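Local coordinates for BH1478 protein (Bacillus halodurans, PDB 2QUP) that is of unknown function, belongs to the DUF327 family and folds as a single chain into a bundle of four helices, at residues E64-Y69 and D114-V119; S48-Q53 and E71-F76; K106-K111 and K137-N142. All blocks are in the same frame, centred on the assembly; numbering follows the deposited sequence. Where two conformers were deposited one is given.

Interaction 1 (E64-Y69 and D114-V119); sequences EELRKY and DLTDAV
Leu66 fills the gap between helix 63-88 and helix 98-120, its isobutyl group lying against Leu115, Thr116 and Val119. The two helices are neighbours in an up-and-down four-helix bundle; the axes of 64-69 and 114-119 run nearly antiparallel (167°) and come no closer than 11.0 Å, a separation spanned by side chains. Leu66 and Leu115 pass side by side, pointing opposite ways, with Leu66 CD1 4.0 Å from Leu115 CD2. The other methyl of Leu66 meets Thr116, whose side chain lies perpendicular to it, Leu66 CD2 to Thr116 CG2 3.8 Å. The same CD2 also reaches Val119 CG1, at 4.1 Å, one helical turn beyond Leu115. Thr116 OG1 is hydrogen-bonded to Lys70 NZ and Leu112 O, both outside the two segments. Val133 and Ile136 of helix 126-144 pack on Tyr69, and Leu57 of helix 27-60 packs on Leu66, so this buried layer draws on all four helices. In Tyr69, CG stands anti to the backbone N (chi1 -178°), which directs the ring from its helix toward Leu115; Leu115 CD2 comes obliquely to the ring, 3.6 Å from Tyr69 CE2.

Interaction 2 (S48-Q53 and E71-F76); sequences SKIDDQ and ELVKEF
Ile50 holds CG1 anti to its carbonyl carbon (chi1 -67°) and CD1 extended (chi2 172°), a shape that lays CG1 beside Leu72 and carries CD1 on to Phe76. Leu72 likewise has CG anti to the carbonyl carbon, and the two side chains run alongside each other head to tail, Ile50 CG1 lying 3.7 Å from Leu72 CB. Farther out, Ile50 CD1 comes obliquely to the Phe76 ring, 3.6 Å from Phe76 CD1, and also touches Phe76 CB; the isoleucine and phenylalanine side chains are roughly perpendicular. The other branch, Ile50 CG2, meets Val73 CG2 at 4.1 Å. Leu72 answers with CD1, set between residues one turn apart: 3.8 Å from Gln53 CB and 4.0 Å from Lys49 CB. Helices 27-60 and 63-88 form an antiparallel helical hairpin within the four-helix bundle; the axes of 48-53 and 71-76 pass 9.7 Å apart at 152°. Leu140 of helix 126-144 covers Val73 and Phe76 from a third helix. Gln53 lends only its aliphatic CB and CG to Leu72; its amide NE2 is hydrogen-bonded to Glu65 OE2. Lys49 similarly offers CB while its ammonium group runs off to the exposed side. Cohesion between the segments therefore rests on buried hydrocarbon surface and shape, with the polar ends of the flanking residues directed to other partners or to the periphery.

Interaction 3 (K106-K111 and K137-N142); sequences KEVDRK and KGLLIN
In the helical hairpin made by helix 98-120 and helix 126-144, Leu139 lies across the facing turn of the partner helix and meets Glu107, Val108 and Lys111. The axes of 106-111 and 137-142 pass 9.6 Å apart, and the side chains of Val108 and Leu139 overlap while extending in opposing directions, with Val108 CG2 3.7 Å from Leu139 CB. Leu139 holds CG anti to its carbonyl carbon, and an extended chi2 (166°) sends CD1 onward to rest on one turn of the partner helix, 3.9 Å from Glu107 O and 4.0 Å from Lys111 CG. The lysine chain stands nearly square to the leucine and then turns off toward its charged end, so its CG methylene makes the touch.

The hairpin is the C-terminal half of an up-and-down four-helix bundle, and the contact grades from the core outward. On the inner side, Val108 CG2 approaches Leu140 CD2 at 4.3 Å; Leu140 also packs on Val73, Phe76 and Val77 of helix 63-88 and on Met47 of helix 27-60. On the outer side, the charged ends gather beyond Leu139. Within 106-111, Arg110 forms a side-on salt bridge with the Glu107 carboxylate, NE and NH2 each to one oxygen. Arg110 NE donates to Glu107 OE1 over 3.1 Å in a nearly straight bond (165°); OE1 lies in the guanidinium plane, yet the donor stands above the carboxylate plane by 35°. Arg110 NH2 donates to Glu107 OE2 on the syn lone pair at 3.3 Å, with that oxygen tilted from the guanidinium plane. A long, weak ion pair links Lys111 NZ to Glu135 OE2 on helix 126-144.

How the interactions relate
From the N terminus, helix 27-60 supplies 48-53, and interaction 2 closes the first loop, of 17 residues, when the chain turns back to 71-76. Inside that loop lies 64-69, whose partner 114-119 closes the long loop of 44 residues, so interaction 1 crosses interaction 2. It crosses interaction 3 too, because 106-111 precedes 114-119 and pairs later, with 137-142, closing a loop of 25 residues. Interactions 2 and 3 follow in series, each joining the helices of one hairpin, while interaction 1 joins helix 63-88 to helix 98-120. A salt bridge from Asp51 OD2 to Lys137 NZ (3.2 Å) joins the first and last helices, linking segments of interactions 2 and 3.

Interaction 1 (E64-Y69 and D114-V119)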
loop_
_atom_site.group_PDB
_atom_site.type_symbol
_atom_site.label_atom_id
_atom_site.label_comp_id
_atom_site.label_asym_id
_atom_site.label_seq_id
_atom_site.Cartn_x
_atom_site.Cartn_y
_atom_site.Cartn_z
ATOM N N GLU A 64 6.461 -5.520 -17.587
ATOM C CA GLU A 64 7.660 -5.122 -16.887
ATOM C C GLU A 64 7.386 -4.032 -15.844
ATOM O O GLU A 64 7.972 -4.032 -14.762
ATOM C CB GLU A 64 8.705 -4.657 -17.884
ATOM C CG GLU A 64 10.035 -4.185 -17.241
ATOM C CD GLU A 64 10.876 -3.339 -18.200
ATOM O OE1 GLU A 64 12.058 -3.062 -17.879
ATOM O OE2 GLU A 64 10.348 -2.943 -19.272
ATOM N N GLU A 65 6.502 -3.093 -16.161
ATOM C CA GLU A 65 6.208 -2.021 -15.209
ATOM C C GLU A 65 5.212 -2.485 -14.146
ATOM O O GLU A 65 5.303 -2.071 -12.995
ATOM C CB GLU A 65 5.773 -0.694 -15.896
ATOM C CG GLU A 65 6.863 0.001 -16.828
ATOM C CD GLU A 65 8.316 -0.061 -16.295
ATOM O OE1 GLU A 65 9.247 -0.292 -17.090
ATOM O OE2 GLU A 65 8.520 0.155 -15.092
ATOM N N LEU A 66 4.286 -3.364 -14.544
ATOM C CA LEU A 66 3.416 -4.100 -13.622
ATOM C C LEU A 66 4.205 -4.898 -12.570
ATOM O O LEU A 66 3.956 -4.787 -11.370
ATOM C CB LEU A 66 2.441 -4.999 -14.395
ATOM C CG LEU A 66 1.310 -5.649 -13.590
ATOM C CD1 LEU A 66 0.253 -4.662 -13.064
ATOM C CD2 LEU A 66 0.657 -6.733 -14.385
ATOM N N ARG A 67 5.168 -5.671 -13.021
ATOM C CA ARG A 67 6.021 -6.422 -12.114
ATOM C C ARG A 67 6.610 -5.501 -11.036
ATOM O O ARG A 67 6.491 -5.796 -9.841
ATOM C CB ARG A 67 7.143 -7.124 -12.888
ATOM C CG ARG A 67 6.829 -8.548 -13.370
ATOM C CD ARG A 67 7.743 -9.023 -14.536
ATOM N NE ARG A 67 9.114 -8.512 -14.457
ATOM C CZ ARG A 67 9.840 -8.111 -15.503
ATOM N NH1 ARG A 67 9.358 -8.165 -16.737
ATOM N NH2 ARG A 67 11.072 -7.664 -15.313
ATOM N N LYS A 68 7.215 -4.386 -11.450
ATOM C CA LYS A 68 7.858 -3.467 -10.509
ATOM C C LYS A 68 6.840 -2.819 -9.556
ATOM O O LYS A 68 7.106 -2.674 -8.373
ATOM C CB LYS A 68 8.712 -2.416 -11.237
ATOM C CG LYS A 68 9.316 -1.369 -10.306
ATOM C CD LYS A 68 10.643 -0.796 -10.775
ATOM C CE LYS A 68 11.183 0.190 -9.747
ATOM N NZ LYS A 68 11.194 -0.417 -8.390
ATOM N N TYR A 69 5.672 -2.470 -10.081
ATOM C CA TYR A 69 4.554 -1.906 -9.302
ATOM C C TYR A 69 4.081 -2.836 -8.180
ATOM O O TYR A 69 4.044 -2.453 -7.003
ATOM C CB TYR A 69 3.364 -1.628 -10.242
ATOM C CG TYR A 69 2.188 -1.006 -9.521
ATOM C CD1 TYR A 69 2.252 0.305 -9.054
ATOM C CD2 TYR A 69 1.021 -1.734 -9.279
ATOM C CE1 TYR A 69 1.181 0.882 -8.381
ATOM C CE2 TYR A 69 -0.051 -1.169 -8.593
ATOM C CZ TYR A 69 0.036 0.141 -8.159
ATOM O OH TYR A 69 -1.020 0.706 -7.493
ATOM N N ASP A 114 -7.283 -7.493 -10.645
ATOM C CA ASP A 114 -8.093 -6.806 -11.665
ATOM C C ASP A 114 -7.277 -5.865 -12.541
ATOM O O ASP A 114 -7.626 -5.583 -13.702
ATOM C CB ASP A 114 -9.203 -6.005 -10.995
ATOM C CG ASP A 114 -10.344 -6.873 -10.526
ATOM O OD1 ASP A 114 -11.256 -6.318 -9.889
ATOM O OD2 ASP A 114 -10.333 -8.100 -10.794
ATOM N N LEU A 115 -6.202 -5.371 -11.953
ATOM C CA LEU A 115 -5.254 -4.515 -12.627
ATOM C C LEU A 115 -4.401 -5.306 -13.609
ATOM O O LEU A 115 -4.257 -4.897 -14.753
ATOM C CB LEU A 115 -4.347 -3.821 -11.593
ATOM C CG LEU A 115 -3.229 -2.923 -12.116
ATOM C CD1 LEU A 115 -3.795 -1.691 -12.816
ATOM C CD2 LEU A 115 -2.328 -2.506 -10.977
ATOM N N THR A 116 -3.822 -6.418 -13.141
ATOM C CA THR A 116 -3.169 -7.392 -13.997
ATOM C C THR A 116 -3.957 -7.729 -15.248
ATOM O O THR A 116 -3.427 -7.686 -16.350
ATOM C CB THR A 116 -2.804 -8.646 -13.232
ATOM O OG1 THR A 116 -2.120 -8.262 -12.037
ATOM C CG2 THR A 116 -1.854 -9.500 -14.052
ATOM N N ASP A 117 -5.238 -8.001 -15.070
ATOM C CA ASP A 117 -6.127 -8.273 -16.171
ATOM C C ASP A 117 -6.202 -7.137 -17.169
ATOM O O ASP A 117 -6.147 -7.357 -18.384
ATOM C CB ASP A 117 -7.507 -8.575 -15.626
ATOM C CG ASP A 117 -8.053 -9.852 -16.164
ATOM O OD1 ASP A 117 -7.474 -10.926 -15.866
ATOM O OD2 ASP A 117 -9.051 -9.773 -16.912
ATOM N N ALA A 118 -6.327 -5.922 -16.648
ATOM C CA ALA A 118 -6.545 -4.738 -17.467
ATOM C C ALA A 118 -5.289 -4.414 -18.276
ATOM O O ALA A 118 -5.365 -3.966 -19.416
ATOM C CB ALA A 118 -6.919 -3.573 -16.585
ATOM N N VAL A 119 -4.136 -4.664 -17.669
ATOM C CA VAL A 119 -2.841 -4.500 -18.307
ATOM C C VAL A 119 -2.609 -5.608 -19.348
ATOM O O VAL A 119 -2.011 -5.369 -20.399
ATOM C CB VAL A 119 -1.705 -4.452 -17.211
ATOM C CG1 VAL A 119 -0.321 -4.606 -17.807
ATOM C CG2 VAL A 119 -1.791 -3.160 -16.419
#

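Interaction 2 (S48-Q53 and E71-F76)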
loop_
_atom_site.group_PDB
_atom_site.type_symbol
_atom_site.label_atom_id
_atom_site.label_comp_id
_atom_site.label_asym_id
_atom_site.label_seq_id
_atom_site.Cartn_x
_atom_site.Cartn_y
_atom_site.Cartn_z
ATOM N N SER A 48 6.010 7.007 -2.038
ATOM C CA SER A 48 6.556 7.913 -3.043
ATOM C C SER A 48 6.994 7.136 -4.284
ATOM O O SER A 48 6.627 7.497 -5.409
ATOM C CB SER A 48 7.730 8.721 -2.466
ATOM O OG SER A 48 7.270 9.815 -1.689
ATOM N N LYS A 49 7.775 6.072 -4.070
ATOM C CA LYS A 49 8.111 5.088 -5.105
ATOM C C LYS A 49 6.866 4.492 -5.763
ATOM O O LYS A 49 6.736 4.482 -6.978
ATOM C CB LYS A 49 8.918 3.966 -4.490
ATOM C CG LYS A 49 10.311 4.396 -4.089
ATOM C CD LYS A 49 11.029 3.235 -3.417
ATOM C CE LYS A 49 12.491 3.547 -3.245
ATOM N NZ LYS A 49 12.710 4.204 -1.940
ATOM N N ILE A 50 5.936 4.032 -4.948
ATOM C CA ILE A 50 4.680 3.475 -5.451
ATOM C C ILE A 50 3.923 4.459 -6.344
ATOM O O ILE A 50 3.419 4.066 -7.396
ATOM C CB ILE A 50 3.802 2.939 -4.295
ATOM C CG1 ILE A 50 4.460 1.724 -3.634
ATOM C CG2 ILE A 50 2.464 2.465 -4.783
ATOM C CD1 ILE A 50 3.738 1.293 -2.377
ATOM N N ASP A 51 3.859 5.727 -5.940
ATOM C CA ASP A 51 3.227 6.782 -6.761
ATOM C C ASP A 51 3.905 6.946 -8.122
ATOM O O ASP A 51 3.245 7.070 -9.155
ATOM C CB ASP A 51 3.296 8.131 -6.045
ATOM C CG ASP A 51 2.220 8.297 -5.015
ATOM O OD1 ASP A 51 1.156 7.660 -5.144
ATOM O OD2 ASP A 51 2.442 9.078 -4.070
ATOM N N ASP A 52 5.232 6.962 -8.104
ATOM C CA ASP A 52 6.031 7.144 -9.320
ATOM C C ASP A 52 5.921 5.944 -10.263
ATOM O O ASP A 52 5.884 6.095 -11.496
ATOM C CB ASP A 52 7.509 7.334 -8.956
ATOM C CG ASP A 52 7.800 8.695 -8.387
ATOM O OD1 ASP A 52 7.048 9.644 -8.700
ATOM O OD2 ASP A 52 8.793 8.808 -7.626
ATOM N N GLN A 53 5.878 4.750 -9.676
ATOM C CA GLN A 53 5.825 3.537 -10.458
ATOM C C GLN A 53 4.403 3.337 -11.000
ATOM O O GLN A 53 4.210 2.713 -12.025
ATOM C CB GLN A 53 6.285 2.346 -9.602
ATOM C CG GLN A 53 6.429 1.017 -10.350
ATOM C CD GLN A 53 7.179 1.114 -11.671
ATOM O OE1 GLN A 53 8.308 1.585 -11.721
ATOM N NE2 GLN A 53 6.560 0.631 -12.739
ATOM N N GLU A 71 5.560 -5.443 -6.997
ATOM C CA GLU A 71 6.584 -5.769 -6.010
ATOM C C GLU A 71 6.733 -4.691 -4.939
ATOM O O GLU A 71 7.046 -5.010 -3.794
ATOM C CB GLU A 71 7.914 -6.156 -6.661
ATOM C CG GLU A 71 7.956 -7.632 -7.130
ATOM C CD GLU A 71 8.219 -8.625 -5.993
ATOM O OE1 GLU A 71 7.268 -9.308 -5.550
ATOM O OE2 GLU A 71 9.381 -8.723 -5.541
ATOM N N LEU A 72 6.467 -3.438 -5.296
ATOM C CA LEU A 72 6.451 -2.356 -4.342
ATOM C C LEU A 72 5.199 -2.421 -3.468
ATOM O O LEU A 72 5.277 -2.236 -2.253
ATOM C CB LEU A 72 6.548 -1.012 -5.077
ATOM C CG LEU A 72 7.869 -0.624 -5.732
ATOM C CD1 LEU A 72 7.684 0.696 -6.433
ATOM C CD2 LEU A 72 8.985 -0.496 -4.688
ATOM N N VAL A 73 4.041 -2.673 -4.092
ATOM C CA VAL A 73 2.786 -2.650 -3.388
ATOM C C VAL A 73 2.755 -3.772 -2.358
ATOM O O VAL A 73 2.395 -3.549 -1.196
ATOM C CB VAL A 73 1.583 -2.787 -4.352
ATOM C CG1 VAL A 73 0.344 -3.109 -3.551
ATOM C CG2 VAL A 73 1.365 -1.488 -5.079
ATOM N N LYS A 74 3.179 -4.955 -2.789
ATOM C CA LYS A 74 3.319 -6.138 -1.924
ATOM C C LYS A 74 4.255 -5.879 -0.742
ATOM O O LYS A 74 4.029 -6.369 0.372
ATOM C CB LYS A 74 3.814 -7.342 -2.747
ATOM C CG LYS A 74 3.761 -8.714 -2.064
ATOM C CD LYS A 74 3.967 -9.841 -3.084
ATOM C CE LYS A 74 4.321 -11.170 -2.409
ATOM N NZ LYS A 74 5.117 -12.088 -3.291
ATOM N N GLU A 75 5.318 -5.113 -0.969
ATOM C CA GLU A 75 6.218 -4.743 0.142
ATOM C C GLU A 75 5.584 -3.770 1.154
ATOM O O GLU A 75 5.842 -3.849 2.359
ATOM C CB GLU A 75 7.490 -4.114 -0.389
ATOM C CG GLU A 75 8.514 -3.840 0.707
ATOM C CD GLU A 75 9.693 -3.067 0.211
ATOM O OE1 GLU A 75 10.666 -2.891 0.987
ATOM O OE2 GLU A 75 9.639 -2.642 -0.962
ATOM N N PHE A 76 4.789 -2.839 0.637
ATOM C CA PHE A 76 4.049 -1.878 1.435
ATOM C C PHE A 76 3.042 -2.582 2.337
ATOM O O PHE A 76 3.036 -2.331 3.534
ATOM C CB PHE A 76 3.302 -0.887 0.524
ATOM C CG PHE A 76 2.713 0.295 1.254
ATOM C CD1 PHE A 76 3.365 1.531 1.242
ATOM C CD2 PHE A 76 1.496 0.176 1.954
ATOM C CE1 PHE A 76 2.817 2.649 1.922
ATOM C CE2 PHE A 76 0.945 1.277 2.647
ATOM C CZ PHE A 76 1.588 2.524 2.618
#

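Interaction 3 (K106-K111 and K137-N142)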
loop_
_atom_site.group_PDB
_atom_site.type_symbol
_atom_site.label_atom_id
_atom_site.label_comp_id
_atom_site.label_asym_id
_atom_site.label_seq_id
_atom_site.Cartn_x
_atom_site.Cartn_y
_atom_site.Cartn_z
ATOM N N LYS A 106 -7.469 -7.710 1.836
ATOM C CA LYS A 106 -8.218 -8.530 0.899
ATOM C C LYS A 106 -8.753 -7.760 -0.307
ATOM O O LYS A 106 -8.754 -8.280 -1.427
ATOM C CB LYS A 106 -9.293 -9.360 1.616
ATOM C CG LYS A 106 -8.672 -10.418 2.607
ATOM C CD LYS A 106 -9.666 -11.475 3.145
ATOM C CE LYS A 106 -10.868 -10.841 3.857
ATOM N NZ LYS A 106 -10.765 -10.871 5.346
ATOM N N GLU A 107 -9.166 -6.518 -0.103
ATOM C CA GLU A 107 -9.634 -5.693 -1.222
ATOM C C GLU A 107 -8.502 -5.213 -2.119
ATOM O O GLU A 107 -8.716 -4.990 -3.309
ATOM C CB GLU A 107 -10.404 -4.482 -0.724
ATOM C CG GLU A 107 -11.916 -4.602 -0.799
ATOM C CD GLU A 107 -12.432 -4.839 -2.210
ATOM O OE1 GLU A 107 -13.338 -5.692 -2.370
ATOM O OE2 GLU A 107 -11.942 -4.173 -3.150
ATOM N N VAL A 108 -7.312 -5.028 -1.538
ATOM C CA VAL A 108 -6.115 -4.670 -2.278
ATOM C C VAL A 108 -5.768 -5.806 -3.239
ATOM O O VAL A 108 -5.568 -5.563 -4.431
ATOM C CB VAL A 108 -4.874 -4.389 -1.326
ATOM C CG1 VAL A 108 -3.593 -4.302 -2.134
ATOM C CG2 VAL A 108 -5.039 -3.080 -0.572
ATOM N N ASP A 109 -5.711 -7.033 -2.701
ATOM C CA ASP A 109 -5.461 -8.239 -3.484
ATOM C C ASP A 109 -6.449 -8.334 -4.654
ATOM O O ASP A 109 -6.025 -8.472 -5.793
ATOM C CB ASP A 109 -5.575 -9.474 -2.591
ATOM C CG ASP A 109 -5.076 -10.738 -3.270
ATOM O OD1 ASP A 109 -5.916 -11.520 -3.744
ATOM O OD2 ASP A 109 -3.845 -10.963 -3.316
ATOM N N ARG A 110 -7.743 -8.230 -4.369
ATOM C CA ARG A 110 -8.788 -8.207 -5.413
ATOM C C ARG A 110 -8.461 -7.226 -6.533
ATOM O O ARG A 110 -8.466 -7.603 -7.708
ATOM C CB ARG A 110 -10.112 -7.798 -4.805
ATOM C CG ARG A 110 -11.088 -8.936 -4.553
ATOM C CD ARG A 110 -12.451 -8.648 -5.169
ATOM N NE ARG A 110 -12.873 -7.248 -5.027
ATOM C CZ ARG A 110 -13.207 -6.437 -6.038
ATOM N NH1 ARG A 110 -13.172 -6.862 -7.293
ATOM N NH2 ARG A 110 -13.579 -5.188 -5.792
ATOM N N LYS A 111 -8.172 -5.974 -6.151
ATOM C CA LYS A 111 -7.809 -4.902 -7.083
ATOM C C LYS A 111 -6.533 -5.135 -7.904
ATOM O O LYS A 111 -6.501 -4.813 -9.085
ATOM C CB LYS A 111 -7.750 -3.538 -6.364
ATOM C CG LYS A 111 -9.109 -2.922 -5.951
ATOM C CD LYS A 111 -10.187 -3.062 -7.041
ATOM C CE LYS A 111 -11.541 -2.508 -6.589
ATOM N NZ LYS A 111 -12.647 -2.742 -7.589
ATOM N N LYS A 137 -3.966 2.813 -4.025
ATOM C CA LYS A 137 -3.293 3.726 -3.073
ATOM C C LYS A 137 -4.254 4.132 -1.958
ATOM O O LYS A 137 -3.883 4.115 -0.787
ATOM C CB LYS A 137 -2.784 4.991 -3.765
ATOM C CG LYS A 137 -2.085 5.964 -2.831
ATOM C CD LYS A 137 -1.974 7.365 -3.399
ATOM C CE LYS A 137 -1.092 8.218 -2.472
ATOM N NZ LYS A 137 -0.558 9.443 -3.140
ATOM N N GLY A 138 -5.499 4.447 -2.326
ATOM C CA GLY A 138 -6.545 4.743 -1.350
ATOM C C GLY A 138 -6.794 3.647 -0.333
ATOM O O GLY A 138 -6.893 3.911 0.860
ATOM N N LEU A 139 -6.872 2.407 -0.796
ATOM C CA LEU A 139 -6.893 1.276 0.112
ATOM C C LEU A 139 -5.582 1.175 0.927
ATOM O O LEU A 139 -5.612 0.948 2.144
ATOM C CB LEU A 139 -7.181 -0.007 -0.661
ATOM C CG LEU A 139 -8.545 -0.033 -1.378
ATOM C CD1 LEU A 139 -8.630 -1.168 -2.383
ATOM C CD2 LEU A 139 -9.657 -0.138 -0.375
ATOM N N LEU A 140 -4.452 1.368 0.272
ATOM C CA LEU A 140 -3.138 1.127 0.921
ATOM C C LEU A 140 -2.860 1.977 2.146
ATOM O O LEU A 140 -2.286 1.513 3.160
ATOM C CB LEU A 140 -2.011 1.357 -0.080
ATOM C CG LEU A 140 -1.643 0.256 -1.085
ATOM C CD1 LEU A 140 -0.504 0.745 -1.949
ATOM C CD2 LEU A 140 -1.283 -1.074 -0.433
ATOM N N ILE A 141 -3.206 3.252 2.039
ATOM C CA ILE A 141 -2.936 4.182 3.133
ATOM C C ILE A 141 -3.853 3.918 4.339
ATOM O O ILE A 141 -3.532 4.285 5.462
ATOM C CB ILE A 141 -2.995 5.668 2.668
ATOM C CG1 ILE A 141 -4.355 5.997 2.056
ATOM C CG2 ILE A 141 -1.883 5.988 1.668
ATOM C CD1 ILE A 141 -4.522 7.453 1.672
ATOM N N ASN A 142 -4.998 3.282 4.095
ATOM C CA ASN A 142 -5.910 2.900 5.169
ATOM C C ASN A 142 -5.522 1.636 5.937
ATOM O O ASN A 142 -6.198 1.285 6.901
ATOM C CB ASN A 142 -7.302 2.684 4.622
ATOM C CG ASN A 142 -7.915 3.937 4.061
ATOM O OD1 ASN A 142 -7.595 5.045 4.471
ATOM N ND2 ASN A 142 -8.826 3.761 3.120
#